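Local atomic coordinates of uncharacterized protein (Bacteroides fragilis, PDB entry 4FR9), a protein that is of unknown function but has a fold resembling beta-lactamase inhibitor protein, of the PepSY-like family, built on one long antiparallel sheet. Residues 60-65 / 97-102; 105-110 / 121-126; 68-73 / 89-94. All blocks are in the same frame, centred on the assembly; numbering follows the deposited sequence. Where two conformers were deposited one is given.

Contact 1: residues 60-65 / 97-102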
ATOM      1  N   TRP A  60      11.374   8.846   1.180  1.00 16.86           N
ATOM      2  CA  TRP A  60      10.194   8.011   1.321  1.00 16.23           C
ATOM      3  C   TRP A  60       9.165   8.373   0.262  1.00 16.01           C
ATOM      4  O   TRP A  60       8.816   9.557   0.100  1.00 17.32           O
ATOM      5  CB  TRP A  60       9.576   8.186   2.709  1.00 16.79           C
ATOM      6  CG  TRP A  60       8.279   7.483   2.853  1.00 17.05           C
ATOM      7  CD1 TRP A  60       8.065   6.139   2.870  1.00 17.23           C
ATOM      8  CD2 TRP A  60       6.993   8.085   2.979  1.00 16.86           C
ATOM      9  NE1 TRP A  60       6.716   5.848   3.005  1.00 17.19           N
ATOM     10  CE2 TRP A  60       6.044   7.042   3.068  1.00 16.85           C
ATOM     11  CE3 TRP A  60       6.535   9.411   3.024  1.00 18.25           C
ATOM     12  CZ2 TRP A  60       4.677   7.288   3.212  1.00 18.16           C
ATOM     13  CZ3 TRP A  60       5.186   9.627   3.184  1.00 19.85           C
ATOM     14  CH2 TRP A  60       4.281   8.590   3.236  1.00 19.98           C
ATOM     15  N   LEU A  61       8.652   7.354  -0.450  1.00 15.51           N
ATOM     16  CA  LEU A  61       7.688   7.586  -1.488  1.00 15.05           C
ATOM     17  C   LEU A  61       6.322   6.953  -1.250  1.00 15.32           C
ATOM     18  O   LEU A  61       5.349   7.414  -1.843  1.00 16.06           O
ATOM     19  CB  LEU A  61       8.218   7.091  -2.833  1.00 16.87           C
ATOM     20  CG  LEU A  61       9.502   7.791  -3.308  1.00 20.05           C
ATOM     21  CD1 LEU A  61       9.896   7.188  -4.665  1.00 24.45           C
ATOM     22  CD2 LEU A  61       9.377   9.291  -3.392  1.00 23.93           C
HETATM   23  N   MSE A  62       6.238   5.890  -0.476  1.00 15.42           N
HETATM   24  CA  MSE A  62       4.952   5.216  -0.264  1.00 15.23           C
HETATM   25  C   MSE A  62       5.078   4.188   0.831  1.00 15.27           C
HETATM   26  O   MSE A  62       6.091   3.537   0.947  1.00 16.15           O
HETATM   27  CB  MSE A  62       4.498   4.522  -1.551  1.00 16.51           C
HETATM   28  CG  MSE A  62       3.012   4.063  -1.483  1.00 17.86           C
HETATM   29 SE   MSE A  62       2.441   3.273  -3.164  0.75 15.68          SE
HETATM   30  CE  MSE A  62       3.353   1.630  -3.012  1.00 20.67           C
ATOM     31  N   THR A  63       3.987   3.986   1.571  1.00 15.42           N
ATOM     32  CA  THR A  63       3.828   2.825   2.430  1.00 15.71           C
ATOM     33  C   THR A  63       2.529   2.136   2.074  1.00 15.65           C
ATOM     34  O   THR A  63       1.481   2.802   2.044  1.00 16.45           O
ATOM     35  CB  THR A  63       3.828   3.218   3.921  1.00 17.24           C
ATOM     36  OG1 THR A  63       5.079   3.865   4.203  1.00 17.88           O
ATOM     37  CG2 THR A  63       3.632   2.031   4.823  1.00 18.38           C
ATOM     38  N   GLU A  64       2.573   0.828   1.885  1.00 16.26           N
ATOM     39  CA  GLU A  64       1.388  -0.000   1.781  1.00 16.08           C
ATOM     40  C   GLU A  64       1.254  -0.816   3.056  1.00 16.85           C
ATOM     41  O   GLU A  64       2.193  -1.513   3.443  1.00 19.31           O
ATOM     42  CB  GLU A  64       1.522  -0.954   0.590  1.00 17.27           C
ATOM     43  CG  GLU A  64       0.338  -1.869   0.467  1.00 17.95           C
ATOM     44  CD  GLU A  64       0.343  -2.752  -0.758  1.00 20.89           C
ATOM     45  OE1 GLU A  64       1.029  -2.435  -1.758  1.00 22.49           O
ATOM     46  OE2 GLU A  64      -0.412  -3.761  -0.762  1.00 25.75           O
ATOM     47  N   THR A  65       0.077  -0.718   3.690  1.00 16.99           N
ATOM     48  CA  THR A  65      -0.232  -1.455   4.910  1.00 17.73           C
ATOM     49  C   THR A  65      -1.334  -2.455   4.634  1.00 17.75           C
ATOM     50  O   THR A  65      -2.395  -2.083   4.115  1.00 18.76           O
ATOM     51  CB  THR A  65      -0.666  -0.507   6.016  1.00 20.72           C
ATOM     52  OG1 THR A  65       0.391   0.430   6.269  1.00 21.68           O
ATOM     53  CG2 THR A  65      -1.005  -1.265   7.290  1.00 23.08           C
ATOM     54  N   LEU A  97      -2.693   2.798   1.274  1.00 14.95           N
ATOM     55  CA  LEU A  97      -1.554   3.400   0.613  1.00 15.01           C
ATOM     56  C   LEU A  97      -1.391   4.800   1.132  1.00 15.25           C
ATOM     57  O   LEU A  97      -2.333   5.578   1.141  1.00 16.15           O
ATOM     58  CB  LEU A  97      -1.737   3.395  -0.897  1.00 15.61           C
ATOM     59  CG  LEU A  97      -1.932   2.021  -1.545  1.00 15.88           C
ATOM     60  CD1 LEU A  97      -2.276   2.136  -3.033  1.00 16.31           C
ATOM     61  CD2 LEU A  97      -0.746   1.104  -1.317  1.00 19.40           C
ATOM     62  N   GLU A  98      -0.181   5.121   1.606  1.00 15.55           N
ATOM     63  CA  GLU A  98       0.143   6.430   2.091  1.00 15.67           C
ATOM     64  C   GLU A  98       1.304   7.004   1.308  1.00 15.59           C
ATOM     65  O   GLU A  98       2.216   6.275   0.930  1.00 16.62           O
ATOM     66  CB  GLU A  98       0.489   6.374   3.571  1.00 17.00           C
ATOM     67  CG  GLU A  98      -0.684   6.029   4.463  1.00 18.32           C
ATOM     68  CD  GLU A  98      -0.276   5.852   5.887  1.00 21.75           C
ATOM     69  OE1 GLU A  98       0.280   4.790   6.201  1.00 25.27           O
ATOM     70  OE2 GLU A  98      -0.507   6.806   6.674  1.00 28.62           O
ATOM     71  N   TYR A  99       1.254   8.311   1.061  1.00 16.18           N
ATOM     72  CA  TYR A  99       2.176   9.008   0.185  1.00 16.89           C
ATOM     73  C   TYR A  99       2.595  10.333   0.791  1.00 17.16           C
ATOM     74  O   TYR A  99       1.885  10.910   1.625  1.00 18.85           O
ATOM     75  CB  TYR A  99       1.475   9.340  -1.108  1.00 17.50           C
ATOM     76  CG  TYR A  99       0.845   8.182  -1.829  1.00 16.13           C
ATOM     77  CD1 TYR A  99      -0.471   7.814  -1.580  1.00 16.14           C
ATOM     78  CD2 TYR A  99       1.537   7.464  -2.786  1.00 16.95           C
ATOM     79  CE1 TYR A  99      -1.054   6.788  -2.268  1.00 16.92           C
ATOM     80  CE2 TYR A  99       0.945   6.432  -3.473  1.00 17.00           C
ATOM     81  CZ  TYR A  99      -0.369   6.114  -3.248  1.00 15.68           C
ATOM     82  OH  TYR A  99      -0.990   5.133  -3.977  1.00 17.65           O
ATOM     83  N   PRO A 100       3.711  10.885   0.299  1.00 17.48           N
ATOM     84  CA  PRO A 100       4.157  12.195   0.751  1.00 18.43           C
ATOM     85  C   PRO A 100       3.442  13.399   0.115  1.00 20.35           C
ATOM     86  O   PRO A 100       3.749  14.541   0.473  1.00 23.52           O
ATOM     87  CB  PRO A 100       5.662  12.218   0.379  1.00 19.50           C
ATOM     88  CG  PRO A 100       5.758  11.303  -0.782  1.00 18.69           C
ATOM     89  CD  PRO A 100       4.750  10.199  -0.503  1.00 18.22           C
ATOM     90  N   ASN A 101       2.579  13.159  -0.854  1.00 19.17           N
ATOM     91  CA  ASN A 101       1.800  14.205  -1.476  1.00 19.80           C
ATOM     92  C   ASN A 101       0.324  13.838  -1.477  1.00 18.72           C
ATOM     93  O   ASN A 101      -0.066  12.727  -1.150  1.00 18.96           O
ATOM     94  CB  ASN A 101       2.287  14.510  -2.914  1.00 20.42           C
ATOM     95  CG  ASN A 101       2.036  13.387  -3.907  1.00 20.41           C
ATOM     96  OD1 ASN A 101       2.034  12.231  -3.555  1.00 20.65           O
ATOM     97  ND2 ASN A 101       1.945  13.746  -5.205  1.00 25.96           N
ATOM     98  N   GLU A 102      -0.505  14.809  -1.817  1.00 20.02           N
ATOM     99  CA  GLU A 102      -1.953  14.636  -1.739  1.00 19.33           C
ATOM    100  C   GLU A 102      -2.546  13.973  -2.972  1.00 19.46           C
ATOM    101  O   GLU A 102      -2.113  14.224  -4.102  1.00 21.16           O
ATOM    102  CB  GLU A 102      -2.631  16.006  -1.521  1.00 21.68           C
ATOM    103  CG  GLU A 102      -2.312  16.555  -0.162  1.00 24.05           C
ATOM    104  CD  GLU A 102      -2.786  15.665   0.964  1.00 31.08           C
ATOM    105  OE1 GLU A 102      -3.862  15.026   0.843  1.00 29.33           O
ATOM    106  OE2 GLU A 102      -2.052  15.587   1.954  1.00 35.31           O
TER
HETATM  107  O   HOH W   1       0.078   2.543   4.653  1.00 20.18           O
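Trp60 reaches across to the chain at Glu98, Tyr99 and Pro100, where strand 90-98 gives way to a loop. CB itself faces neither toward nor away from that chain, but CG stands anti to the backbone N (chi1 173°) and the indole beyond it comes nearer. NE1 turns back to its own strand and donates to Thr63 OG1 at 2.8 Å, the acceptor lying somewhat out of the ring plane; Thr63 OG1 is also hydrogen-bonded to Tyr24. On the six-membered ring, CZ2 meets the carbonyl O of Glu98, CH2 comes to 3.4 Å from Tyr99 C, and CZ3 lies against Pro100 N. Pro100 CD sits over one face of this ring, 4.2 Å from its centroid, a CH-pi contact.

Beyond the indole the strands pair antiparallel. Thr63 and Glu98 form a hydrogen-bonded pair: Thr63 N donates to Glu98 O at 3.0 Å, and Glu98 N returns a bond of 2.9 Å to Thr63 O. A water bridges Thr63 O, Thr65 OG1 and Glu98 OE1.

Selenomethionine Met62 lies alongside Tyr99, pointing the same way, with SE 3.5 Å from CE2 in an oblique Met-aromatic contact. Tyr99 OH bonds to Glu106 on the next strand. In the non-hydrogen-bonded pair next along, Leu97 CD2 packs 3.6 Å from Glu64 CB. Two backbone bonds and the water thus join the strands at Thr63 and Glu98, apolar packing of Leu97 on Glu64 continues within the pairing, and past Glu98 the contacts are those of Trp60 with Pro100 and Met62 with Tyr99.

Contact 2: residues 105-110 / 121-126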
ATOM      1  N   THR A 105      -3.522   9.665   1.751  1.00 16.70           N
ATOM      2  CA  THR A 105      -3.974   8.352   2.135  1.00 17.02           C
ATOM      3  C   THR A 105      -5.014   7.884   1.118  1.00 16.80           C
ATOM      4  O   THR A 105      -5.947   8.632   0.801  1.00 18.44           O
ATOM      5  CB  THR A 105      -4.583   8.371   3.527  1.00 19.93           C
ATOM      6  OG1 THR A 105      -3.644   8.882   4.459  1.00 23.83           O
ATOM      7  CG2 THR A 105      -4.995   6.992   4.005  1.00 22.35           C
ATOM      8  N   GLU A 106      -4.887   6.650   0.657  1.00 15.93           N
ATOM      9  CA  GLU A 106      -5.889   5.946  -0.186  0.50 15.66           C
ATOM     10  C   GLU A 106      -6.166   4.618   0.503  1.00 15.04           C
ATOM     11  O   GLU A 106      -5.224   3.913   0.858  1.00 18.55           O
ATOM     12  CB  GLU A 106      -5.357   5.589  -1.592  0.50 15.72           C
ATOM     13  CG  GLU A 106      -5.126   6.788  -2.542  0.50 14.83           C
ATOM     14  CD  GLU A 106      -4.233   6.497  -3.725  0.50 15.75           C
ATOM     15  OE1 GLU A 106      -3.629   5.418  -3.797  0.50 16.16           O
ATOM     16  OE2 GLU A 106      -4.137   7.416  -4.573  0.50 17.66           O
ATOM     17  N   PHE A 107      -7.417   4.243   0.653  1.00 14.48           N
ATOM     18  CA  PHE A 107      -7.802   2.896   1.098  1.00 14.64           C
ATOM     19  C   PHE A 107      -8.226   2.121  -0.137  1.00 14.47           C
ATOM     20  O   PHE A 107      -9.092   2.582  -0.885  1.00 17.18           O
ATOM     21  CB  PHE A 107      -8.949   2.984   2.084  1.00 15.33           C
ATOM     22  CG  PHE A 107      -8.560   3.612   3.360  1.00 15.80           C
ATOM     23  CD1 PHE A 107      -8.012   2.826   4.389  1.00 17.79           C
ATOM     24  CD2 PHE A 107      -8.673   4.956   3.564  1.00 16.60           C
ATOM     25  CE1 PHE A 107      -7.597   3.398   5.560  1.00 18.74           C
ATOM     26  CE2 PHE A 107      -8.248   5.540   4.767  1.00 19.75           C
ATOM     27  CZ  PHE A 107      -7.725   4.746   5.754  1.00 18.98           C
ATOM     28  N   VAL A 108      -7.646   0.940  -0.345  1.00 14.68           N
ATOM     29  CA  VAL A 108      -7.872   0.175  -1.547  1.00 14.56           C
ATOM     30  C   VAL A 108      -8.560  -1.122  -1.180  1.00 14.72           C
ATOM     31  O   VAL A 108      -8.003  -1.940  -0.445  1.00 15.85           O
ATOM     32  CB  VAL A 108      -6.593  -0.092  -2.342  1.00 16.34           C
ATOM     33  CG1 VAL A 108      -6.944  -0.746  -3.649  1.00 18.12           C
ATOM     34  CG2 VAL A 108      -5.799   1.198  -2.578  1.00 18.53           C
ATOM     35  N   VAL A 109      -9.758  -1.292  -1.704  1.00 14.60           N
ATOM     36  CA  VAL A 109     -10.535  -2.510  -1.522  1.00 15.40           C
ATOM     37  C   VAL A 109     -10.543  -3.246  -2.862  1.00 15.83           C
ATOM     38  O   VAL A 109     -11.008  -2.690  -3.859  1.00 16.48           O
ATOM     39  CB  VAL A 109     -11.980  -2.220  -1.058  1.00 16.59           C
ATOM     40  CG1 VAL A 109     -12.759  -3.540  -0.822  1.00 18.27           C
ATOM     41  CG2 VAL A 109     -11.982  -1.386   0.182  1.00 18.13           C
ATOM     42  N   THR A 110      -9.993  -4.464  -2.896  1.00 17.26           N
ATOM     43  CA  THR A 110      -9.991  -5.282  -4.098  1.00 18.34           C
ATOM     44  C   THR A 110     -11.192  -6.190  -4.057  1.00 17.75           C
ATOM     45  O   THR A 110     -11.360  -6.939  -3.099  1.00 20.02           O
ATOM     46  CB  THR A 110      -8.726  -6.138  -4.204  1.00 19.48           C
ATOM     47  OG1 THR A 110      -7.575  -5.311  -4.061  1.00 21.47           O
ATOM     48  CG2 THR A 110      -8.708  -6.915  -5.492  1.00 22.57           C
ATOM     49  N   PHE A 121     -10.380   4.623  -2.236  1.00 13.79           N
ATOM     50  CA  PHE A 121     -11.186   5.590  -1.487  1.00 13.48           C
ATOM     51  C   PHE A 121     -10.309   6.585  -0.750  1.00 13.39           C
ATOM     52  O   PHE A 121      -9.293   6.231  -0.168  1.00 14.78           O
ATOM     53  CB  PHE A 121     -12.053   4.878  -0.456  1.00 14.29           C
ATOM     54  CG  PHE A 121     -13.119   4.005  -1.028  1.00 14.18           C
ATOM     55  CD1 PHE A 121     -14.352   4.525  -1.359  1.00 14.47           C
ATOM     56  CD2 PHE A 121     -12.899   2.652  -1.183  1.00 15.07           C
ATOM     57  CE1 PHE A 121     -15.347   3.719  -1.873  1.00 15.83           C
ATOM     58  CE2 PHE A 121     -13.905   1.835  -1.676  1.00 16.53           C
ATOM     59  CZ  PHE A 121     -15.121   2.357  -2.026  1.00 16.77           C
ATOM     60  N   SER A 122     -10.776   7.832  -0.714  1.00 14.15           N
ATOM     61  CA  SER A 122     -10.200   8.827   0.149  1.00 14.44           C
ATOM     62  C   SER A 122     -10.583   8.534   1.595  1.00 14.88           C
ATOM     63  O   SER A 122     -11.533   7.788   1.881  1.00 15.66           O
ATOM     64  CB  SER A 122     -10.694  10.217  -0.228  1.00 14.93           C
ATOM     65  OG  SER A 122     -12.074  10.307   0.062  1.00 17.68           O
ATOM     66  N   GLU A 123      -9.902   9.192   2.533  1.00 15.82           N
ATOM     67  CA  GLU A 123     -10.190   9.095   3.980  0.50 18.10           C
ATOM     68  C   GLU A 123     -11.619   9.446   4.298  1.00 18.50           C
ATOM     69  O   GLU A 123     -12.222   8.901   5.215  1.00 19.24           O
ATOM     70  CB  GLU A 123      -9.304  10.077   4.755  0.50 21.94           C
ATOM     71  CG  GLU A 123      -7.870   9.681   4.823  0.50 24.29           C
ATOM     72  CD  GLU A 123      -7.160  10.451   5.924  0.50 28.88           C
ATOM     73  OE1 GLU A 123      -7.526  11.634   6.124  0.50 32.94           O
ATOM     74  OE2 GLU A 123      -6.290   9.857   6.600  0.50 37.87           O
ATOM     75  N   GLY A 124     -12.165  10.409   3.543  1.00 17.15           N
ATOM     76  CA  GLY A 124     -13.524  10.823   3.748  1.00 17.90           C
ATOM     77  C   GLY A 124     -14.584   9.991   3.066  1.00 17.58           C
ATOM     78  O   GLY A 124     -15.757  10.340   3.111  1.00 19.15           O
ATOM     79  N   GLY A 125     -14.196   8.919   2.397  1.00 16.38           N
ATOM     80  CA  GLY A 125     -15.113   8.014   1.788  1.00 17.00           C
ATOM     81  C   GLY A 125     -15.462   8.315   0.355  1.00 17.43           C
ATOM     82  O   GLY A 125     -16.408   7.768  -0.180  1.00 22.82           O
ATOM     83  N   GLY A 126     -14.690   9.121  -0.301  1.00 14.68           N
ATOM     84  CA  GLY A 126     -14.923   9.370  -1.718  1.00 14.17           C
ATOM     85  C   GLY A 126     -14.215   8.372  -2.620  1.00 14.17           C
ATOM     86  O   GLY A 126     -13.090   7.969  -2.307  1.00 16.19           O
TER
HETATM   87  O   HOH W   2      -7.655  10.608   1.469  1.00 20.39           O
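Phe107 brings the rim of its ring up to the backbone of the turn at Glu123, CE2 lying 4.1 Å from Glu123 CA and almost as near Glu123 CG. Both Glu123 CA and the carbonyl O of Phe121 lie at the ring edge, near its plane. Phe121 points to the same face of the sheet, Phe107 CB and Phe121 CB being 4.4 Å apart. The Phe121 ring has Phe107 O at its edge, while its CE2 meets Val109 CG2 obliquely. Helix 75-83 covers this face: Val77 touches both phenylalanines, and Ala80 lies on Phe121.

The two phenylalanines are an antiparallel hydrogen-bonded pair joining strands 105-112 and 118-121, neighbours in the long sheet of this BLIP-like fold. Phe107 N donates to Phe121 O at 2.9 Å and Phe121 N to Phe107 O at 2.8 Å, both nearly straight. Just past this pair segment 121-126 turns away into a type I beta turn from Ser122 to Gly125, closed by Gly125 N to Ser122 O. Ser122 OG accepts a further bond of 2.9 Å from Gly126 N, and Ser122 N donates to Gly126 O, so the serine bonds Gly125 and Gly126 through three of its atoms. With Gly125 at a positive phi of 91°, the geometry is consistent with a type I turn plus G1 beta bulge, joining strands 118-121 and 127-129.

Where the two segments part, a water spans the gap, donating to Thr105 O and accepting from Glu123 N. Thr105 and Glu123 also meet directly: in one of the two conformers deposited for Glu123 the side chains cross at about a right angle, with Thr105 CB 3.8 Å from Glu123 CG.

Contact 3: residues 68-73 / 89-94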
ATOM      1  N   ASN A  68      -6.944  -6.383   7.481  1.00 28.94           N
ATOM      2  CA  ASN A  68      -7.415  -7.814   7.510  1.00 31.44           C
ATOM      3  C   ASN A  68      -8.759  -7.971   6.744  1.00 27.84           C
ATOM      4  O   ASN A  68      -9.095  -9.026   6.184  1.00 29.88           O
ATOM      5  CB  ASN A  68      -7.560  -8.355   8.954  1.00 34.63           C
ATOM      6  CG  ASN A  68      -6.249  -8.310   9.761  1.00 42.49           C
ATOM      7  OD1 ASN A  68      -5.150  -8.452   9.201  1.00 48.22           O
ATOM      8  ND2 ASN A  68      -6.373  -8.136  11.090  1.00 43.51           N
ATOM      9  N   SER A  69      -9.512  -6.880   6.657  1.00 24.99           N
ATOM     10  CA  SER A  69     -10.914  -6.959   6.224  1.00 21.73           C
ATOM     11  C   SER A  69     -11.450  -5.553   6.104  1.00 18.92           C
ATOM     12  O   SER A  69     -10.839  -4.607   6.595  1.00 18.30           O
ATOM     13  CB  SER A  69     -11.760  -7.809   7.165  1.00 25.95           C
ATOM     14  OG  SER A  69     -12.455  -7.090   8.158  1.00 25.29           O
ATOM     15  N   ILE A  70     -12.624  -5.443   5.495  1.00 18.25           N
ATOM     16  CA  ILE A  70     -13.304  -4.148   5.429  1.00 18.00           C
ATOM     17  C   ILE A  70     -13.611  -3.573   6.803  1.00 16.59           C
ATOM     18  O   ILE A  70     -13.780  -2.361   6.926  1.00 16.85           O
ATOM     19  CB  ILE A  70     -14.525  -4.141   4.499  1.00 18.61           C
ATOM     20  CG1 ILE A  70     -15.634  -5.079   5.004  1.00 18.97           C
ATOM     21  CG2 ILE A  70     -14.094  -4.395   3.038  1.00 19.76           C
ATOM     22  CD1 ILE A  70     -16.906  -4.966   4.168  1.00 21.37           C
ATOM     23  N   ASN A  71     -13.714  -4.414   7.846  1.00 16.78           N
ATOM     24  CA  ASN A  71     -13.964  -3.878   9.155  1.00 17.69           C
ATOM     25  C   ASN A  71     -12.799  -3.107   9.735  1.00 17.95           C
ATOM     26  O   ASN A  71     -12.933  -2.457  10.747  1.00 19.61           O
ATOM     27  CB  ASN A  71     -14.355  -4.985  10.135  1.00 18.18           C
ATOM     28  CG  ASN A  71     -15.725  -5.501   9.899  1.00 19.32           C
ATOM     29  OD1 ASN A  71     -16.501  -4.954   9.093  1.00 19.54           O
ATOM     30  ND2 ASN A  71     -16.090  -6.504  10.695  1.00 24.13           N
ATOM     31  N   ASN A  72     -11.638  -3.149   9.078  1.00 17.48           N
ATOM     32  CA  ASN A  72     -10.508  -2.319   9.486  1.00 18.99           C
ATOM     33  C   ASN A  72     -10.480  -0.962   8.802  1.00 17.82           C
ATOM     34  O   ASN A  72      -9.584  -0.175   9.063  1.00 20.70           O
ATOM     35  CB  ASN A  72      -9.197  -3.056   9.230  1.00 19.88           C
ATOM     36  CG  ASN A  72      -9.083  -4.317  10.048  1.00 24.52           C
ATOM     37  OD1 ASN A  72      -8.742  -5.370   9.507  1.00 31.35           O
ATOM     38  ND2 ASN A  72      -9.381  -4.221  11.334  1.00 29.45           N
ATOM     39  N   LEU A  73     -11.440  -0.700   7.915  1.00 16.87           N
ATOM     40  CA  LEU A  73     -11.546   0.605   7.264  1.00 17.00           C
ATOM     41  C   LEU A  73     -12.139   1.604   8.238  1.00 16.56           C
ATOM     42  O   LEU A  73     -12.974   1.238   9.075  1.00 18.37           O
ATOM     43  CB  LEU A  73     -12.438   0.514   6.048  1.00 16.44           C
ATOM     44  CG  LEU A  73     -11.926  -0.360   4.921  1.00 16.77           C
ATOM     45  CD1 LEU A  73     -13.006  -0.598   3.866  1.00 19.17           C
ATOM     46  CD2 LEU A  73     -10.642   0.253   4.336  1.00 19.44           C
ATOM     47  N   TRP A  89     -19.936  -7.570  -4.072  1.00 24.87           N
ATOM     48  CA  TRP A  89     -18.833  -8.301  -4.647  1.00 24.33           C
ATOM     49  C   TRP A  89     -18.007  -8.972  -3.560  1.00 24.59           C
ATOM     50  O   TRP A  89     -17.962  -8.521  -2.420  1.00 27.92           O
ATOM     51  CB  TRP A  89     -17.949  -7.373  -5.485  1.00 23.31           C
ATOM     52  CG  TRP A  89     -18.543  -6.845  -6.776  1.00 24.13           C
ATOM     53  CD1 TRP A  89     -19.847  -6.501  -7.025  1.00 26.69           C
ATOM     54  CD2 TRP A  89     -17.814  -6.546  -7.969  1.00 23.80           C
ATOM     55  NE1 TRP A  89     -19.972  -6.038  -8.312  1.00 27.63           N
ATOM     56  CE2 TRP A  89     -18.745  -6.084  -8.920  1.00 26.35           C
ATOM     57  CE3 TRP A  89     -16.472  -6.698  -8.351  1.00 25.15           C
ATOM     58  CZ2 TRP A  89     -18.365  -5.722 -10.219  1.00 29.26           C
ATOM     59  CZ3 TRP A  89     -16.097  -6.341  -9.652  1.00 27.02           C
ATOM     60  CH2 TRP A  89     -17.043  -5.860 -10.557  1.00 28.87           C
ATOM     61  N   VAL A  90     -17.301 -10.032  -3.913  1.00 25.49           N
ATOM     62  CA  VAL A  90     -16.394 -10.672  -3.008  1.00 25.78           C
ATOM     63  C   VAL A  90     -15.169  -9.757  -2.776  1.00 23.22           C
ATOM     64  O   VAL A  90     -14.558  -9.296  -3.717  1.00 24.43           O
ATOM     65  CB  VAL A  90     -15.925 -12.046  -3.546  1.00 28.51           C
ATOM     66  CG1 VAL A  90     -14.805 -12.627  -2.694  1.00 29.37           C
ATOM     67  CG2 VAL A  90     -17.108 -13.012  -3.619  1.00 31.35           C
ATOM     68  N   VAL A  91     -14.807  -9.577  -1.516  1.00 22.21           N
ATOM     69  CA  VAL A  91     -13.619  -8.809  -1.164  1.00 21.40           C
ATOM     70  C   VAL A  91     -12.420  -9.746  -1.093  1.00 22.24           C
ATOM     71  O   VAL A  91     -12.390 -10.715  -0.294  1.00 25.90           O
ATOM     72  CB  VAL A  91     -13.795  -8.038   0.171  1.00 21.44           C
ATOM     73  CG1 VAL A  91     -12.500  -7.298   0.546  1.00 21.97           C
ATOM     74  CG2 VAL A  91     -14.999  -7.075   0.109  1.00 23.09           C
ATOM     75  N   ASP A  92     -11.417  -9.435  -1.909  1.00 21.02           N
ATOM     76  CA  ASP A  92     -10.179 -10.173  -1.951  1.00 22.97           C
ATOM     77  C   ASP A  92      -9.064  -9.618  -1.087  1.00 23.29           C
ATOM     78  O   ASP A  92      -8.232 -10.373  -0.595  1.00 25.44           O
ATOM     79  CB  ASP A  92      -9.623 -10.239  -3.381  1.00 23.93           C
ATOM     80  CG  ASP A  92     -10.420 -11.153  -4.288  1.00 29.43           C
ATOM     81  OD1 ASP A  92     -11.208 -11.996  -3.799  1.00 29.41           O
ATOM     82  OD2 ASP A  92     -10.245 -11.003  -5.513  1.00 33.49           O
ATOM     83  N   ASP A  93      -8.983  -8.296  -0.940  1.00 20.79           N
ATOM     84  CA  ASP A  93      -7.969  -7.701  -0.092  0.50 21.03           C
ATOM     85  C   ASP A  93      -8.348  -6.274   0.233  1.00 17.67           C
ATOM     86  O   ASP A  93      -9.201  -5.664  -0.417  1.00 18.42           O
ATOM     87  CB  ASP A  93      -6.564  -7.729  -0.705  0.50 21.88           C
ATOM     88  CG  ASP A  93      -5.457  -7.628   0.347  0.50 27.30           C
ATOM     89  OD1 ASP A  93      -5.760  -7.639   1.569  0.50 26.82           O
ATOM     90  OD2 ASP A  93      -4.272  -7.569  -0.052  0.50 35.60           O
ATOM     91  N   VAL A  94      -7.733  -5.783   1.296  1.00 17.67           N
ATOM     92  CA  VAL A  94      -7.921  -4.429   1.791  1.00 16.50           C
ATOM     93  C   VAL A  94      -6.576  -3.901   2.244  1.00 16.33           C
ATOM     94  O   VAL A  94      -5.934  -4.541   3.076  1.00 18.00           O
ATOM     95  CB  VAL A  94      -8.924  -4.381   2.956  1.00 17.02           C
ATOM     96  CG1 VAL A  94      -9.177  -2.951   3.339  1.00 18.34           C
ATOM     97  CG2 VAL A  94     -10.242  -5.095   2.600  1.00 19.31           C
TER
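Ser69 lays its backbone against Val94: its carbonyl carbon is 3.7 Å from Val94 CG2, while its O lies near CB and CG1 of the same valine. Ser69 CB points away from the strand, and OG accepts from Asn71 N at 3.0 Å, an ST turn. Ile70 comes next. Its N is close to Val94 CG2, and its CG2 branch, anti to the carbonyl carbon, reaches 3.9 Å to Val94 CG2 and 4.1 Å to Val91 CG2, crossing both valines obliquely. CG1 of Ile70 takes the crowded position between N and the carbonyl carbon (chi1 64°). Leu78 and Phe81 of helix 75-83 also lie against Ile70.

Residues 70-72 make a short 3-10 segment, with Asn72 N bonded to Ser69 O and Leu73 N to Ile70 O; it leads from strand 60-67 into helix 75-83, which packs on the sheet before the chain returns as the neighbouring antiparallel strand 90-98. On the strand side of the contact, strand 90-98 carries a classic beta bulge, Asp92 and Asp93 both facing Thr110. Val91 and Val94, placed before and after the bulge, both direct their CB toward the loop, and no hydrogen bond joins the two segments. At Asn72, OD1 accepts from the backbone N of Asn68, tying the start of the loop to its later part. The end of Leu73 comes nearer the strand, CD2 meeting Val94 CG1 at 3.7 Å, while Phe107 and Val109 of strand 105-112 touch the same leucine.

From the N terminus, strand 60-67 opens contact 1, and the chain then runs through loop 68-73, helix 75-83 and back along strand 90-98. Contact 3 joins that loop to the start of the returning strand, so it is nested inside the larger loop that contact 1 closes at 97-102. Contact 2 follows in series, linking strand 105-112 to the end of strand 118-121 and the turn after it. Strands 90-98 and 105-112 are neighbours and couple the contacts: Leu97 N is probably bonded to Glu106 O and Leu97 CD1 packs on Val108 CG2, tying contact 1 to contact 2, while Thr110 is probably bonded to Asp92 and Asp93, tying contact 2 to contact 3.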